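PDB 4HVM: TlmII, which takes part in tallysomycin biosynthesis as a protein of the condensation-domain family known from nonribosomal peptide synthetases, and probably binds phosphopantetheine. Local coordinates for residues Leu65-Phe70 with Met78-Asn83; Asp91-Pro96 with Leu129-Val134; Asp97-Cys102 with Glu387-Ala392. All coordinates share one frame; numbering follows the deposited sequence.

Following the chain from its N terminus, interaction 1 comes first: 65-70 and 78-83 close a short beta hairpin before the others open. Interaction 2 then opens at 91-96 and interaction 3 at 97-102; interaction 2 closes at 129-134, interaction 3 only at 387-392, so their segments alternate and the two loops cross. Both reach the sheet containing strands 87-91, 122-128, 133-141, 36-44 and 385-388, and they touch where Leu92 and Leu129 meet Pro98, Gln99 and Cys102. Interaction 3 ties the N-terminal half to a strand contributed by the C-terminal half, consistent with the two-lobed condensation-domain fold. Interaction 1 stands apart, its nearest atoms about 17 Å from either.

Interaction 1 (Leu65-Phe70 with Met78-Asn83)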
loop_
_atom_site.group_PDB
_atom_site.type_symbol
_atom_site.label_atom_id
_atom_site.label_comp_id
_atom_site.label_asym_id
_atom_site.label_seq_id
_atom_site.Cartn_x
_atom_site.Cartn_y
_atom_site.Cartn_z
ATOM N N LEU A 65 10.272 -16.936 0.501
ATOM C CA LEU A 65 9.135 -16.210 1.054
ATOM C C LEU A 65 7.948 -16.242 0.097
ATOM O O LEU A 65 6.795 -16.300 0.520
ATOM C CB LEU A 65 9.515 -14.761 1.361
ATOM C CG LEU A 65 8.361 -13.854 1.795
ATOM C CD1 LEU A 65 7.761 -14.333 3.105
ATOM C CD2 LEU A 65 8.810 -12.411 1.904
ATOM N N LEU A 66 8.239 -16.203 -1.197
ATOM C CA LEU A 66 7.193 -16.210 -2.208
ATOM C C LEU A 66 6.441 -17.539 -2.217
ATOM O O LEU A 66 5.290 -17.606 -2.646
ATOM C CB LEU A 66 7.788 -15.933 -3.585
ATOM C CG LEU A 66 8.593 -14.643 -3.721
ATOM C CD1 LEU A 66 9.140 -14.504 -5.132
ATOM C CD2 LEU A 66 7.747 -13.437 -3.354
ATOM N N ARG A 67 7.101 -18.591 -1.744
ATOM C CA ARG A 67 6.511 -19.923 -1.716
ATOM C C ARG A 67 5.989 -20.266 -0.325
ATOM O O ARG A 67 6.004 -21.428 0.081
ATOM C CB ARG A 67 7.544 -20.961 -2.158
ATOM C CG ARG A 67 7.958 -20.839 -3.615
ATOM C CD ARG A 67 9.054 -21.828 -3.983
ATOM N NE ARG A 67 10.376 -21.374 -3.559
ATOM C CZ ARG A 67 11.111 -21.966 -2.622
ATOM N NH1 ARG A 67 10.660 -23.050 -2.005
ATOM N NH2 ARG A 67 12.302 -21.480 -2.307
ATOM N N VAL A 68 5.523 -19.257 0.402
ATOM C CA VAL A 68 5.104 -19.456 1.784
ATOM C C VAL A 68 3.588 -19.507 1.961
ATOM O O VAL A 68 2.857 -18.669 1.433
ATOM C CB VAL A 68 5.710 -18.369 2.706
ATOM C CG1 VAL A 68 4.883 -18.195 3.971
ATOM C CG2 VAL A 68 7.156 -18.714 3.039
ATOM N N ASN A 69 3.127 -20.517 2.690
ATOM C CA ASN A 69 1.737 -20.597 3.113
ATOM C C ASN A 69 1.652 -20.413 4.621
ATOM O O ASN A 69 2.657 -20.531 5.320
ATOM C CB ASN A 69 1.120 -21.932 2.700
ATOM C CG ASN A 69 0.951 -22.053 1.199
ATOM O OD1 ASN A 69 1.818 -22.581 0.502
ATOM N ND2 ASN A 69 -0.172 -21.558 0.692
ATOM N N PHE A 70 0.457 -20.118 5.125
ATOM C CA PHE A 70 0.285 -19.842 6.546
ATOM C C PHE A 70 -0.490 -20.936 7.263
ATOM O O PHE A 70 -1.403 -21.541 6.699
ATOM C CB PHE A 70 -0.393 -18.487 6.749
ATOM C CG PHE A 70 0.437 -17.328 6.288
ATOM C CD1 PHE A 70 1.415 -16.792 7.109
ATOM C CD2 PHE A 70 0.250 -16.780 5.031
ATOM C CE1 PHE A 70 2.188 -15.730 6.686
ATOM C CE2 PHE A 70 1.018 -15.716 4.604
ATOM C CZ PHE A 70 1.987 -15.190 5.432
HETATM N N MSE A 78 4.680 -19.778 9.422
HETATM C CA MSE A 78 4.999 -19.790 7.998
HETATM C C MSE A 78 5.503 -21.161 7.557
HETATM O O MSE A 78 6.256 -21.818 8.274
HETATM C CB MSE A 78 6.019 -18.699 7.655
HETATM C CG MSE A 78 5.407 -17.322 7.460
HETATM SE SE MSE A 78 6.726 -15.898 7.304
HETATM C CE MSE A 78 7.879 -16.646 5.931
ATOM N N ARG A 79 5.077 -21.584 6.373
ATOM C CA ARG A 79 5.428 -22.896 5.843
ATOM C C ARG A 79 5.921 -22.747 4.409
ATOM O O ARG A 79 5.209 -22.211 3.560
ATOM C CB ARG A 79 4.201 -23.807 5.884
ATOM C CG ARG A 79 4.428 -25.237 5.420
ATOM C CD ARG A 79 3.103 -25.994 5.345
ATOM N NE ARG A 79 3.286 -27.438 5.217
ATOM C CZ ARG A 79 3.413 -28.271 6.248
ATOM N NH1 ARG A 79 3.381 -27.803 7.490
ATOM N NH2 ARG A 79 3.574 -29.572 6.039
ATOM N N THR A 80 7.133 -23.216 4.137
ATOM C CA THR A 80 7.721 -23.034 2.814
ATOM C C THR A 80 7.376 -24.174 1.865
ATOM O O THR A 80 7.821 -25.306 2.043
ATOM C CB THR A 80 9.244 -22.865 2.886
ATOM O OG1 THR A 80 9.561 -21.784 3.770
ATOM C CG2 THR A 80 9.803 -22.560 1.507
ATOM N N ARG A 81 6.577 -23.855 0.854
ATOM C CA ARG A 81 6.161 -24.821 -0.150
ATOM C C ARG A 81 7.340 -25.174 -1.053
ATOM O O ARG A 81 8.108 -24.299 -1.454
ATOM C CB ARG A 81 5.015 -24.229 -0.970
ATOM C CG ARG A 81 4.135 -25.234 -1.684
ATOM C CD ARG A 81 2.926 -24.542 -2.316
ATOM N NE ARG A 81 3.309 -23.523 -3.293
ATOM C CZ ARG A 81 3.299 -22.212 -3.063
ATOM N NH1 ARG A 81 2.920 -21.743 -1.879
ATOM N NH2 ARG A 81 3.667 -21.366 -4.017
ATOM N N GLU A 82 7.483 -26.457 -1.364
ATOM C CA GLU A 82 8.608 -26.931 -2.163
ATOM C C GLU A 82 8.483 -26.558 -3.640
ATOM O O GLU A 82 9.441 -26.083 -4.250
ATOM C CB GLU A 82 8.765 -28.444 -2.009
ATOM C CG GLU A 82 9.037 -28.888 -0.580
ATOM C CD GLU A 82 9.240 -30.384 -0.462
ATOM O OE1 GLU A 82 8.467 -31.141 -1.091
ATOM O OE2 GLU A 82 10.175 -30.802 0.255
ATOM N N ASN A 83 7.302 -26.782 -4.209
ATOM C CA ASN A 83 7.047 -26.436 -5.603
ATOM C C ASN A 83 6.273 -25.129 -5.722
ATOM O O ASN A 83 5.235 -24.953 -5.083
ATOM C CB ASN A 83 6.301 -27.567 -6.318
ATOM C CG ASN A 83 7.171 -28.794 -6.543
ATOM O OD1 ASN A 83 8.267 -28.907 -5.990
ATOM N ND2 ASN A 83 6.681 -29.724 -7.356
HETATM O O HOH W 1 3.633 -18.214 -4.516
HETATM O O HOH W 2 2.679 -18.544 -1.624
#
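Arg81 makes the most elaborate polar contact of this antiparallel hairpin. Its chain bends at chi3 (60°), and NH1 donates to Asn69 OD1 at 2.8 Å; the oxygen lies in the guanidinium plane, but the donor sits above the amide plane rather than on a lone pair. Arg81 NE reaches Asn83 O at 3.0 Å, while NH2 bonds to Ala84 O. Two waters in the guanidinium plane accept from NH2 and NH1 and sit within hydrogen-bonding distance of Leu66 O, the second also of Val68 O. The backbones of Arg81 and Arg67 join through Arg81 N to Arg67 O (2.6 Å), nearly along the C=O axis. Arg67 NH1 returns a bond to Arg81 O at 2.9 Å, in the carbonyl plane. An alanine in place of Arg81 would remove the guanidinium with its bonds to Asn69, Asn83 and Ala84 and its water links, and would probably leave the end of the hairpin less firmly held.

Further along, Asn69 and Arg79 form the hydrogen-bonded pair, with Asn69 N to Arg79 O and Arg79 N to Asn69 O both 2.8 Å. On the sheet face of Val68 and Phe70, selenomethionine Met78 crosses Val68 and Leu65 obliquely, its CE 3.6 Å from Val68 CG2, and runs alongside Phe70, its CG 3.7 Å from Phe70 CE1.

Outer partners hold further polar ends. Asn69 ND2 bonds to Asp119 O, and the other two guanidinium nitrogens of Arg67 hold Leu60 O and Asp61 O in the last turn of helix 49-62. Gln20 of helix 18-27 packs on Phe70 and Met78, and strand 76-80 lies between 68-72 and 13-15.

Interaction 2 (Asp91-Pro96 with Leu129-Val134); sequences DLRGHP and LSETDV
Two bends bring the charged ends together: the chain of Arg93 folds at chi3 (-72°) and that of Glu131 at chi2 (-56°), so the two side chains cross at about a right angle. Arg93 NH1 then donates to Glu131 OE1 at 2.9 Å, meeting the syn lone pair while the oxygen stays close to the guanidinium plane. NH1 alone bonds this carboxylate, and through OE1 alone, Glu131 OE2 being 3.6 Å from Arg93 NH1: a single-nitrogen salt bridge. The guanidinium and carboxylate planes are turned 36° apart.

Asp91 takes the other side of the same cation. It is gripped side-on, with Arg93 NH2 to Asp91 OD2 at 2.7 Å and Arg93 NE to Asp91 OD1 at 3.2 Å, each oxygen using its syn lone pair. OD1 also accepts from Arg93 N at 3.1 Å, an Asx turn that locks the carboxylate to the backbone at the start of the type I turn running from Leu92 to His95.

Away from the charges, Arg93 CG packs against the backbone at Leu129 O (3.5 Å). The apolar part is the pair Leu92 and Leu129, side by side and pointing the same way, with CD1 of Leu92 4.2 Å from CD2 of Leu129. Leu129 also packs on Pro98 and Gln99 of helix 98-110. Segment 91-96 links strand 87-91 to that helix, so the contact joins two loops at one end of the sheet. The partner loop, between strands 122-128 and 133-141, is shaped by Leu129 N bonding to Asp133 O and by Ser130 OG accepting from Asp133 N, an ST motif.

With two carboxylates around one guanidinium, the network probably keeps all three groups ionised; its exposure to solvent is likely to weaken it, whereas the two leucines are buried.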
loop_
_atom_site.group_PDB
_atom_site.type_symbol
_atom_site.label_atom_id
_atom_site.label_comp_id
_atom_site.label_asym_id
_atom_site.label_seq_id
_atom_site.Cartn_x
_atom_site.Cartn_y
_atom_site.Cartn_z
ATOM N N ASP A 91 -1.895 -14.984 -23.298
ATOM C CA ASP A 91 -1.671 -14.300 -24.567
ATOM C C ASP A 91 -2.948 -13.572 -24.984
ATOM O O ASP A 91 -4.003 -14.189 -25.134
ATOM C CB ASP A 91 -1.246 -15.306 -25.642
ATOM C CG ASP A 91 -0.639 -14.639 -26.863
ATOM O OD1 ASP A 91 -1.186 -13.615 -27.322
ATOM O OD2 ASP A 91 0.393 -15.136 -27.361
ATOM N N LEU A 92 -2.847 -12.258 -25.175
ATOM C CA LEU A 92 -4.017 -11.429 -25.455
ATOM C C LEU A 92 -3.953 -10.759 -26.823
ATOM O O LEU A 92 -4.583 -9.724 -27.039
ATOM C CB LEU A 92 -4.168 -10.351 -24.382
ATOM C CG LEU A 92 -4.225 -10.821 -22.931
ATOM C CD1 LEU A 92 -4.451 -9.640 -22.005
ATOM C CD2 LEU A 92 -5.311 -11.870 -22.743
ATOM N N ARG A 93 -3.194 -11.346 -27.742
ATOM C CA ARG A 93 -3.037 -10.784 -29.079
ATOM C C ARG A 93 -4.334 -10.789 -29.891
ATOM O O ARG A 93 -4.472 -10.028 -30.848
ATOM C CB ARG A 93 -1.925 -11.511 -29.842
ATOM C CG ARG A 93 -0.526 -11.024 -29.494
ATOM C CD ARG A 93 0.553 -11.774 -30.263
ATOM N NE ARG A 93 0.720 -13.146 -29.793
ATOM C CZ ARG A 93 1.645 -13.986 -30.247
ATOM N NH1 ARG A 93 2.494 -13.601 -31.190
ATOM N NH2 ARG A 93 1.720 -15.216 -29.758
ATOM N N GLY A 94 -5.279 -11.638 -29.504
ATOM C CA GLY A 94 -6.546 -11.737 -30.207
ATOM C C GLY A 94 -7.508 -10.606 -29.892
ATOM O O GLY A 94 -8.554 -10.478 -30.526
ATOM N N HIS A 95 -7.158 -9.783 -28.910
ATOM C CA HIS A 95 -7.999 -8.658 -28.514
ATOM C C HIS A 95 -7.516 -7.356 -29.148
ATOM O O HIS A 95 -6.317 -7.084 -29.166
ATOM C CB HIS A 95 -8.010 -8.516 -26.992
ATOM C CG HIS A 95 -8.540 -9.719 -26.276
ATOM N ND1 HIS A 95 -9.886 -10.008 -26.206
ATOM C CD2 HIS A 95 -7.908 -10.702 -25.592
ATOM C CE1 HIS A 95 -10.060 -11.118 -25.513
ATOM N NE2 HIS A 95 -8.876 -11.560 -25.129
ATOM N N PRO A 96 -8.450 -6.547 -29.673
ATOM C CA PRO A 96 -8.128 -5.249 -30.282
ATOM C C PRO A 96 -7.456 -4.281 -29.306
ATOM O O PRO A 96 -6.631 -3.471 -29.725
ATOM C CB PRO A 96 -9.499 -4.708 -30.715
ATOM C CG PRO A 96 -10.501 -5.511 -29.951
ATOM C CD PRO A 96 -9.884 -6.859 -29.780
ATOM N N LEU A 129 1.055 -9.009 -25.106
ATOM C CA LEU A 129 0.025 -8.148 -25.680
ATOM C C LEU A 129 0.142 -8.034 -27.199
ATOM O O LEU A 129 -0.861 -7.885 -27.898
ATOM C CB LEU A 129 0.097 -6.754 -25.056
ATOM C CG LEU A 129 0.147 -6.689 -23.530
ATOM C CD1 LEU A 129 0.116 -5.244 -23.058
ATOM C CD2 LEU A 129 -0.996 -7.478 -22.917
ATOM N N SER A 130 1.371 -8.096 -27.700
ATOM C CA SER A 130 1.630 -7.971 -29.129
ATOM C C SER A 130 2.963 -8.614 -29.486
ATOM O O SER A 130 3.505 -9.407 -28.719
ATOM C CB SER A 130 1.633 -6.499 -29.548
ATOM O OG SER A 130 2.600 -5.762 -28.818
ATOM N N GLU A 131 3.493 -8.263 -30.652
ATOM C CA GLU A 131 4.761 -8.816 -31.108
ATOM C C GLU A 131 5.946 -8.185 -30.387
ATOM O O GLU A 131 7.061 -8.706 -30.435
ATOM C CB GLU A 131 4.907 -8.636 -32.618
ATOM C CG GLU A 131 3.799 -9.301 -33.415
ATOM C CD GLU A 131 3.666 -10.782 -33.102
ATOM O OE1 GLU A 131 2.524 -11.248 -32.897
ATOM O OE2 GLU A 131 4.701 -11.480 -33.067
ATOM N N THR A 132 5.704 -7.063 -29.717
ATOM C CA THR A 132 6.768 -6.347 -29.024
ATOM C C THR A 132 6.502 -6.194 -27.526
ATOM O O THR A 132 7.438 -6.092 -26.735
ATOM C CB THR A 132 6.995 -4.945 -29.628
ATOM O OG1 THR A 132 5.797 -4.167 -29.503
ATOM C CG2 THR A 132 7.377 -5.046 -31.097
ATOM N N ASP A 133 5.228 -6.184 -27.144
ATOM C CA ASP A 133 4.840 -5.872 -25.769
ATOM C C ASP A 133 4.501 -7.093 -24.916
ATOM O O ASP A 133 3.670 -7.919 -25.290
ATOM C CB ASP A 133 3.667 -4.885 -25.754
ATOM C CG ASP A 133 4.076 -3.481 -26.171
ATOM O OD1 ASP A 133 5.115 -3.337 -26.852
ATOM O OD2 ASP A 133 3.358 -2.520 -25.816
ATOM N N VAL A 134 5.153 -7.187 -23.760
ATOM C CA VAL A 134 4.872 -8.235 -22.785
ATOM C C VAL A 134 4.746 -7.632 -21.393
ATOM O O VAL A 134 5.616 -6.880 -20.958
ATOM C CB VAL A 134 5.985 -9.293 -22.753
ATOM C CG1 VAL A 134 5.729 -10.298 -21.640
ATOM C CG2 VAL A 134 6.089 -9.993 -24.092
#

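Interaction 3 (Asp97-Cys102 with Glu387-Ala392)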
loop_
_atom_site.group_PDB
_atom_site.type_symbol
_atom_site.label_atom_id
_atom_site.label_comp_id
_atom_site.label_asym_id
_atom_site.label_seq_id
_atom_site.Cartn_x
_atom_site.Cartn_y
_atom_site.Cartn_z
ATOM N N ASP A 97 -7.809 -4.364 -28.026
ATOM C CA ASP A 97 -7.171 -3.544 -26.999
ATOM C C ASP A 97 -6.551 -4.435 -25.927
ATOM O O ASP A 97 -7.131 -4.611 -24.857
ATOM C CB ASP A 97 -8.188 -2.593 -26.363
ATOM C CG ASP A 97 -7.537 -1.513 -25.508
ATOM O OD1 ASP A 97 -6.329 -1.614 -25.200
ATOM O OD2 ASP A 97 -8.250 -0.556 -25.137
ATOM N N PRO A 98 -5.361 -4.988 -26.212
ATOM C CA PRO A 98 -4.688 -5.945 -25.327
ATOM C C PRO A 98 -4.383 -5.376 -23.940
ATOM O O PRO A 98 -4.461 -6.111 -22.956
ATOM C CB PRO A 98 -3.381 -6.246 -26.070
ATOM C CG PRO A 98 -3.668 -5.918 -27.495
ATOM C CD PRO A 98 -4.584 -4.739 -27.437
ATOM N N GLN A 99 -4.045 -4.093 -23.863
ATOM C CA GLN A 99 -3.672 -3.488 -22.586
ATOM C C GLN A 99 -4.842 -3.399 -21.609
ATOM O O GLN A 99 -4.677 -3.628 -20.407
ATOM C CB GLN A 99 -3.031 -2.112 -22.791
ATOM C CG GLN A 99 -1.713 -2.161 -23.557
ATOM C CD GLN A 99 -0.840 -0.943 -23.308
ATOM O OE1 GLN A 99 -1.259 0.011 -22.651
ATOM N NE2 GLN A 99 0.384 -0.973 -23.828
ATOM N N ALA A 100 -6.022 -3.071 -22.124
ATOM C CA ALA A 100 -7.213 -2.995 -21.289
ATOM C C ALA A 100 -7.584 -4.371 -20.758
ATOM O O ALA A 100 -8.115 -4.491 -19.655
ATOM C CB ALA A 100 -8.378 -2.404 -22.068
ATOM N N ARG A 101 -7.299 -5.404 -21.546
ATOM C CA ARG A 101 -7.606 -6.776 -21.161
ATOM C C ARG A 101 -6.642 -7.267 -20.093
ATOM O O ARG A 101 -7.025 -8.016 -19.192
ATOM C CB ARG A 101 -7.536 -7.700 -22.375
ATOM C CG ARG A 101 -8.342 -7.235 -23.572
ATOM C CD ARG A 101 -9.833 -7.339 -23.330
ATOM N NE ARG A 101 -10.384 -6.171 -22.646
ATOM C CZ ARG A 101 -10.802 -5.068 -23.260
ATOM N NH1 ARG A 101 -11.296 -4.062 -22.550
ATOM N NH2 ARG A 101 -10.723 -4.966 -24.581
ATOM N N CYS A 102 -5.387 -6.841 -20.200
ATOM C CA CYS A 102 -4.354 -7.257 -19.260
ATOM C C CYS A 102 -4.655 -6.736 -17.858
ATOM O O CYS A 102 -4.354 -7.390 -16.860
ATOM C CB CYS A 102 -2.981 -6.775 -19.728
ATOM S SG CYS A 102 -1.608 -7.405 -18.743
ATOM N N GLU A 387 8.776 -0.178 -18.329
ATOM C CA GLU A 387 8.051 0.875 -17.627
ATOM C C GLU A 387 6.952 0.273 -16.766
ATOM O O GLU A 387 6.592 -0.893 -16.931
ATOM C CB GLU A 387 7.441 1.862 -18.625
ATOM C CG GLU A 387 6.406 1.237 -19.560
ATOM C CD GLU A 387 5.937 2.188 -20.646
ATOM O OE1 GLU A 387 4.848 1.957 -21.214
ATOM O OE2 GLU A 387 6.664 3.160 -20.941
ATOM N N LEU A 388 6.427 1.068 -15.840
ATOM C CA LEU A 388 5.308 0.636 -15.012
ATOM C C LEU A 388 4.079 0.441 -15.890
ATOM O O LEU A 388 3.880 1.174 -16.858
ATOM C CB LEU A 388 5.022 1.660 -13.912
ATOM C CG LEU A 388 5.742 1.488 -12.570
ATOM C CD1 LEU A 388 7.254 1.486 -12.733
ATOM C CD2 LEU A 388 5.307 2.574 -11.598
ATOM N N PHE A 389 3.262 -0.551 -15.555
ATOM C CA PHE A 389 2.095 -0.870 -16.369
ATOM C C PHE A 389 0.779 -0.498 -15.694
ATOM O O PHE A 389 0.340 -1.175 -14.764
ATOM C CB PHE A 389 2.088 -2.350 -16.762
ATOM C CG PHE A 389 0.859 -2.762 -17.517
ATOM C CD1 PHE A 389 0.619 -2.273 -18.790
ATOM C CD2 PHE A 389 -0.063 -3.626 -16.952
ATOM C CE1 PHE A 389 -0.516 -2.640 -19.488
ATOM C CE2 PHE A 389 -1.199 -3.998 -17.647
ATOM C CZ PHE A 389 -1.426 -3.504 -18.915
ATOM N N ARG A 390 0.166 0.582 -16.176
ATOM C CA ARG A 390 -1.168 1.004 -15.746
ATOM C C ARG A 390 -1.344 0.985 -14.232
ATOM O O ARG A 390 -2.365 0.519 -13.728
ATOM C CB ARG A 390 -2.244 0.130 -16.403
ATOM C CG ARG A 390 -2.298 0.218 -17.923
ATOM C CD ARG A 390 -3.032 1.466 -18.397
ATOM N NE ARG A 390 -3.136 1.512 -19.853
ATOM C CZ ARG A 390 -4.127 0.964 -20.551
ATOM N NH1 ARG A 390 -5.108 0.324 -19.928
ATOM N NH2 ARG A 390 -4.137 1.055 -21.875
ATOM N N GLU A 391 -0.343 1.481 -13.510
ATOM C CA GLU A 391 -0.372 1.465 -12.051
ATOM C C GLU A 391 -1.622 2.141 -11.490
ATOM O O GLU A 391 -2.183 1.693 -10.492
ATOM C CB GLU A 391 0.888 2.120 -11.480
ATOM C CG GLU A 391 1.022 1.989 -9.971
ATOM C CD GLU A 391 2.299 2.614 -9.442
ATOM O OE1 GLU A 391 2.544 3.809 -9.720
ATOM O OE2 GLU A 391 3.062 1.907 -8.752
ATOM N N ALA A 392 -2.060 3.207 -12.152
ATOM C CA ALA A 392 -3.248 3.947 -11.738
ATOM C C ALA A 392 -4.518 3.103 -11.794
ATOM O O ALA A 392 -5.441 3.304 -11.006
ATOM C CB ALA A 392 -3.410 5.191 -12.585
#
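Pro98 O is the best-held polar atom, gripped by two amides of its own helix: Cys102 N at 3.0 Å, and Arg101 N at 3.2 Å in a weak bond. Immediately before Pro98, Asp97 occupies the N-cap and its OD1 accepts weakly from Ala100 N at 3.4 Å. This helix start faces two consecutive residues of the other segment, Phe389 and Arg390, both directed toward it. The positive phi of Arg390 (46°) belongs to the kink between strand 385-388 and helix 391-394, for which Arg390 is itself the N-cap residue.

Phe389, with CG anti to its backbone N, puts the tip of its ring against the helix. Gln99 O lies at the ring edge, 3.6 Å from Phe389 CZ. Cys102 SG comes obliquely, 3.6 Å from Phe389 CE2, with the sulfur 50° off the ring normal: a sulfur-aromatic contact. Arg390 CG covers part of one face of the same ring. Beyond, Val135 and Leu42 of neighbouring strands touch Phe389.

Arg390 bends at chi2, and its guanidinium turns one face to Gln99 CB, which lies 3.5 Å from Arg390 NH2. The two side chains cross at about a right angle, their amide and guanidinium planes 61° apart, with Gln99 OE1 3.2 Å from Arg390 NH2.

Opposite charges are near without touching, Asp97 OD1 being 4.8 Å from Arg390 NH2. A cation beside a helix N terminus would be somewhat disfavoured by the helix dipole, and the carboxylate of Asp97 probably offsets this; the join thus pairs a buried Phe389-Cys102 contact with a partly exposed polar one, to which a mild attraction between Asp97 and Arg390 may add.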